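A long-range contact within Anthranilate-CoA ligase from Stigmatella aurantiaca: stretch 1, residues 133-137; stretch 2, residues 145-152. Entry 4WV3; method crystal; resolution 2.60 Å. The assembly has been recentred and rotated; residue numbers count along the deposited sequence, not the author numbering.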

ATOM      1  N   HIS A 133     -15.452 -21.907  11.403  1.00 22.07           N
ATOM      2  CA  HIS A 133     -16.318 -20.843  11.895  1.00 23.86           C
ATOM      3  C   HIS A 133     -16.215 -19.565  11.071  1.00 20.92           C
ATOM      4  O   HIS A 133     -15.126 -19.035  10.855  1.00 22.12           O
ATOM      5  CB  HIS A 133     -16.009 -20.541  13.363  1.00 18.41           C
ATOM      6  CG  HIS A 133     -16.080 -21.741  14.253  1.00 21.47           C
ATOM      7  ND1 HIS A 133     -14.961 -22.330  14.802  1.00 20.35           N
ATOM      8  CD2 HIS A 133     -17.138 -22.469  14.686  1.00 15.66           C
ATOM      9  CE1 HIS A 133     -15.326 -23.365  15.538  1.00 21.60           C
ATOM     10  NE2 HIS A 133     -16.641 -23.471  15.484  1.00 20.98           N
ATOM     11  N   ILE A 134     -17.362 -19.074  10.614  1.00 18.50           N
ATOM     12  CA  ILE A 134     -17.420 -17.812   9.891  1.00 19.98           C
ATOM     13  C   ILE A 134     -18.174 -16.764  10.702  1.00 20.94           C
ATOM     14  O   ILE A 134     -19.380 -16.884  10.919  1.00 29.87           O
ATOM     15  CB  ILE A 134     -18.100 -17.977   8.521  1.00 18.62           C
ATOM     16  CG1 ILE A 134     -17.291 -18.931   7.639  1.00 25.14           C
ATOM     17  CG2 ILE A 134     -18.260 -16.627   7.839  1.00 16.90           C
ATOM     18  CD1 ILE A 134     -17.881 -19.140   6.261  1.00 26.25           C
ATOM     19  N   VAL A 135     -17.455 -15.742  11.159  1.00 16.13           N
ATOM     20  CA  VAL A 135     -18.064 -14.649  11.909  1.00 20.55           C
ATOM     21  C   VAL A 135     -18.381 -13.484  10.979  1.00 20.38           C
ATOM     22  O   VAL A 135     -17.510 -13.002  10.255  1.00 20.18           O
ATOM     23  CB  VAL A 135     -17.150 -14.159  13.044  1.00 20.35           C
ATOM     24  CG1 VAL A 135     -17.790 -12.983  13.765  1.00 21.48           C
ATOM     25  CG2 VAL A 135     -16.861 -15.293  14.015  1.00 21.35           C
ATOM     26  N   VAL A 136     -19.631 -13.031  11.004  1.00 19.53           N
ATOM     27  CA  VAL A 136     -20.092 -12.028  10.052  1.00 21.87           C
ATOM     28  C   VAL A 136     -20.291 -10.650  10.675  1.00 22.33           C
ATOM     29  O   VAL A 136     -20.969 -10.506  11.693  1.00 25.50           O
ATOM     30  CB  VAL A 136     -21.401 -12.470   9.364  1.00 24.27           C
ATOM     31  CG1 VAL A 136     -21.879 -11.403   8.392  1.00 17.40           C
ATOM     32  CG2 VAL A 136     -21.195 -13.796   8.650  1.00 20.68           C
ATOM     33  N   ILE A 137     -19.690  -9.639  10.054  1.00 23.06           N
ATOM     34  CA  ILE A 137     -19.868  -8.256  10.474  1.00 23.78           C
ATOM     35  C   ILE A 137     -20.966  -7.593   9.650  1.00 29.69           C
ATOM     36  O   ILE A 137     -20.926  -7.619   8.418  1.00 27.71           O
ATOM     37  CB  ILE A 137     -18.573  -7.446  10.298  1.00 20.47           C
ATOM     38  CG1 ILE A 137     -17.418  -8.106  11.053  1.00 19.97           C
ATOM     39  CG2 ILE A 137     -18.775  -6.012  10.760  1.00 19.01           C
ATOM     40  CD1 ILE A 137     -16.070  -7.505  10.734  1.00 17.25           C
ATOM     41  N   TYR A 145     -24.902 -18.092  10.820  1.00 44.04           N
ATOM     42  CA  TYR A 145     -23.537 -17.692  11.139  1.00 37.83           C
ATOM     43  C   TYR A 145     -23.468 -16.961  12.471  1.00 37.27           C
ATOM     44  O   TYR A 145     -24.487 -16.538  13.015  1.00 40.87           O
ATOM     45  CB  TYR A 145     -22.969 -16.790  10.042  1.00 34.72           C
ATOM     46  CG  TYR A 145     -22.889 -17.442   8.684  1.00 37.01           C
ATOM     47  CD1 TYR A 145     -21.884 -18.353   8.389  1.00 37.42           C
ATOM     48  CD2 TYR A 145     -23.812 -17.138   7.693  1.00 37.75           C
ATOM     49  CE1 TYR A 145     -21.805 -18.952   7.146  1.00 34.11           C
ATOM     50  CE2 TYR A 145     -23.741 -17.730   6.449  1.00 39.20           C
ATOM     51  CZ  TYR A 145     -22.736 -18.636   6.180  1.00 38.10           C
ATOM     52  OH  TYR A 145     -22.661 -19.228   4.941  1.00 49.81           O
ATOM     53  N   LEU A 146     -22.253 -16.819  12.989  1.00 33.30           N
ATOM     54  CA  LEU A 146     -22.024 -16.011  14.174  1.00 28.27           C
ATOM     55  C   LEU A 146     -21.942 -14.545  13.771  1.00 30.77           C
ATOM     56  O   LEU A 146     -21.123 -14.172  12.931  1.00 27.43           O
ATOM     57  CB  LEU A 146     -20.727 -16.426  14.867  1.00 27.95           C
ATOM     58  CG  LEU A 146     -20.655 -17.840  15.443  1.00 29.00           C
ATOM     59  CD1 LEU A 146     -19.287 -18.088  16.057  1.00 25.92           C
ATOM     60  CD2 LEU A 146     -21.754 -18.055  16.471  1.00 35.62           C
ATOM     61  N   SER A 147     -22.799 -13.720  14.362  1.00 29.52           N
ATOM     62  CA  SER A 147     -22.741 -12.284  14.133  1.00 25.83           C
ATOM     63  C   SER A 147     -21.707 -11.682  15.075  1.00 24.40           C
ATOM     64  O   SER A 147     -21.577 -12.120  16.216  1.00 26.65           O
ATOM     65  CB  SER A 147     -24.110 -11.644  14.361  1.00 28.52           C
ATOM     66  OG  SER A 147     -24.100 -10.280  13.979  1.00 50.19           O
ATOM     67  N   PHE A 148     -20.979 -10.680  14.590  1.00 25.99           N
ATOM     68  CA  PHE A 148     -19.849 -10.106  15.321  1.00 24.82           C
ATOM     69  C   PHE A 148     -20.195  -9.641  16.737  1.00 28.45           C
ATOM     70  O   PHE A 148     -19.540 -10.040  17.700  1.00 26.93           O
ATOM     71  CB  PHE A 148     -19.226  -8.956  14.525  1.00 21.51           C
ATOM     72  CG  PHE A 148     -17.957  -8.421  15.125  1.00 26.76           C
ATOM     73  CD1 PHE A 148     -16.746  -9.050  14.889  1.00 23.38           C
ATOM     74  CD2 PHE A 148     -17.975  -7.286  15.919  1.00 22.44           C
ATOM     75  CE1 PHE A 148     -15.575  -8.561  15.438  1.00 21.15           C
ATOM     76  CE2 PHE A 148     -16.808  -6.791  16.470  1.00 22.01           C
ATOM     77  CZ  PHE A 148     -15.607  -7.430  16.229  1.00 20.20           C
ATOM     78  N   ASN A 149     -21.219  -8.802  16.857  1.00 24.02           N
ATOM     79  CA  ASN A 149     -21.618  -8.260  18.156  1.00 23.63           C
ATOM     80  C   ASN A 149     -22.065  -9.325  19.155  1.00 31.60           C
ATOM     81  O   ASN A 149     -21.704  -9.271  20.331  1.00 34.44           O
ATOM     82  CB  ASN A 149     -22.707  -7.198  17.992  1.00 25.50           C
ATOM     83  CG  ASN A 149     -22.165  -5.884  17.466  1.00 27.90           C
ATOM     84  OD1 ASN A 149     -20.982  -5.582  17.621  1.00 36.09           O
ATOM     85  ND2 ASN A 149     -23.030  -5.092  16.845  1.00 32.65           N
ATOM     86  N   ASP A 150     -22.849 -10.290  18.684  1.00 25.79           N
ATOM     87  CA  ASP A 150     -23.325 -11.376  19.535  1.00 30.18           C
ATOM     88  C   ASP A 150     -22.176 -12.302  19.919  1.00 29.36           C
ATOM     89  O   ASP A 150     -22.222 -12.982  20.944  1.00 29.58           O
ATOM     90  CB  ASP A 150     -24.419 -12.173  18.824  1.00 29.87           C
ATOM     91  CG  ASP A 150     -25.601 -11.312  18.421  1.00 44.38           C
ATOM     92  OD1 ASP A 150     -25.896 -10.332  19.137  1.00 41.84           O
ATOM     93  OD2 ASP A 150     -26.233 -11.616  17.387  1.00 39.44           O
ATOM     94  N   TRP A 151     -21.146 -12.312  19.082  1.00 28.90           N
ATOM     95  CA  TRP A 151     -19.999 -13.194  19.256  1.00 21.48           C
ATOM     96  C   TRP A 151     -19.051 -12.694  20.344  1.00 26.04           C
ATOM     97  O   TRP A 151     -18.445 -13.490  21.062  1.00 30.97           O
ATOM     98  CB  TRP A 151     -19.267 -13.334  17.920  1.00 25.68           C
ATOM     99  CG  TRP A 151     -18.041 -14.184  17.945  1.00 27.15           C
ATOM    100  CD1 TRP A 151     -17.938 -15.471  18.384  1.00 19.63           C
ATOM    101  CD2 TRP A 151     -16.741 -13.815  17.472  1.00 27.81           C
ATOM    102  NE1 TRP A 151     -16.648 -15.921  18.231  1.00 18.28           N
ATOM    103  CE2 TRP A 151     -15.895 -14.923  17.669  1.00 24.00           C
ATOM    104  CE3 TRP A 151     -16.208 -12.652  16.907  1.00 24.58           C
ATOM    105  CZ2 TRP A 151     -14.545 -14.902  17.325  1.00 25.57           C
ATOM    106  CZ3 TRP A 151     -14.869 -12.634  16.563  1.00 25.03           C
ATOM    107  CH2 TRP A 151     -14.053 -13.751  16.774  1.00 22.39           C
ATOM    108  N   ILE A 152     -18.934 -11.376  20.468  1.00 23.58           N
ATOM    109  CA  ILE A 152     -18.016 -10.777  21.432  1.00 19.79           C
ATOM    110  C   ILE A 152     -18.719 -10.339  22.714  1.00 29.04           C
ATOM    111  O   ILE A 152     -18.067  -9.976  23.694  1.00 29.07           O
ATOM    112  CB  ILE A 152     -17.290  -9.555  20.837  1.00 24.01           C
ATOM    113  CG1 ILE A 152     -18.288  -8.426  20.564  1.00 23.97           C
ATOM    114  CG2 ILE A 152     -16.543  -9.939  19.569  1.00 23.37           C
ATOM    115  CD1 ILE A 152     -17.645  -7.142  20.086  1.00 23.88           C
TER

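The indole of W151 lies against V135 as a lid: CG2 of V135 sits 3.8 Å from the centroid of the six-membered ring of W151 and only 11° off the ring normal, a CH-pi contact over the ring face, while CG1 of V135 comes within 3.5 Å of CE3 of W151. The contact is possible because stretch 2 changes character midway, running as a short strand at L146 and S147 and then turning into a helix from F148, which brings W151 back over strand 133-137. The helix meets that strand at 118°, with a closest axis approach of 7.9 Å.

The strand portion pairs in parallel, V135 with L146 and V136 with S147, at CA-CA distances of 4.8 and 4.9 Å. V136 supplies both hydrogen bonds: its N donates to O of L146 (2.7 Å, nearly linear at 170°), and its O accepts from N of F148 (2.9 Å, more bent at 145°). The second bond thus ties the strand to the first residue of the helix. Two CA-H...O contacts accompany them, V135 CA to L146 O at 3.3 Å and S147 CA to V136 O at 3.5 Å. S147 occupies the N-cap position, but its side chain makes no capping bond.

Side chains alternate across the sheet. V135 and L146 share one face, where CG2 of V135 lies 4.1 Å from CB of L146; F148 adds to the apolar cluster around V135, with its CD1 4.2 Å from V135 CG1 and its CB 4.0 Å from I137 CG1. V136 and S147 point to the other face. At the start of stretch 2, Y145 covers aliphatic surface: its CB is 3.7 Å from V136 CG2 and its CD1 3.8 Å from I134 CB, while its hydroxyl is hydrogen-bonded elsewhere in the structure.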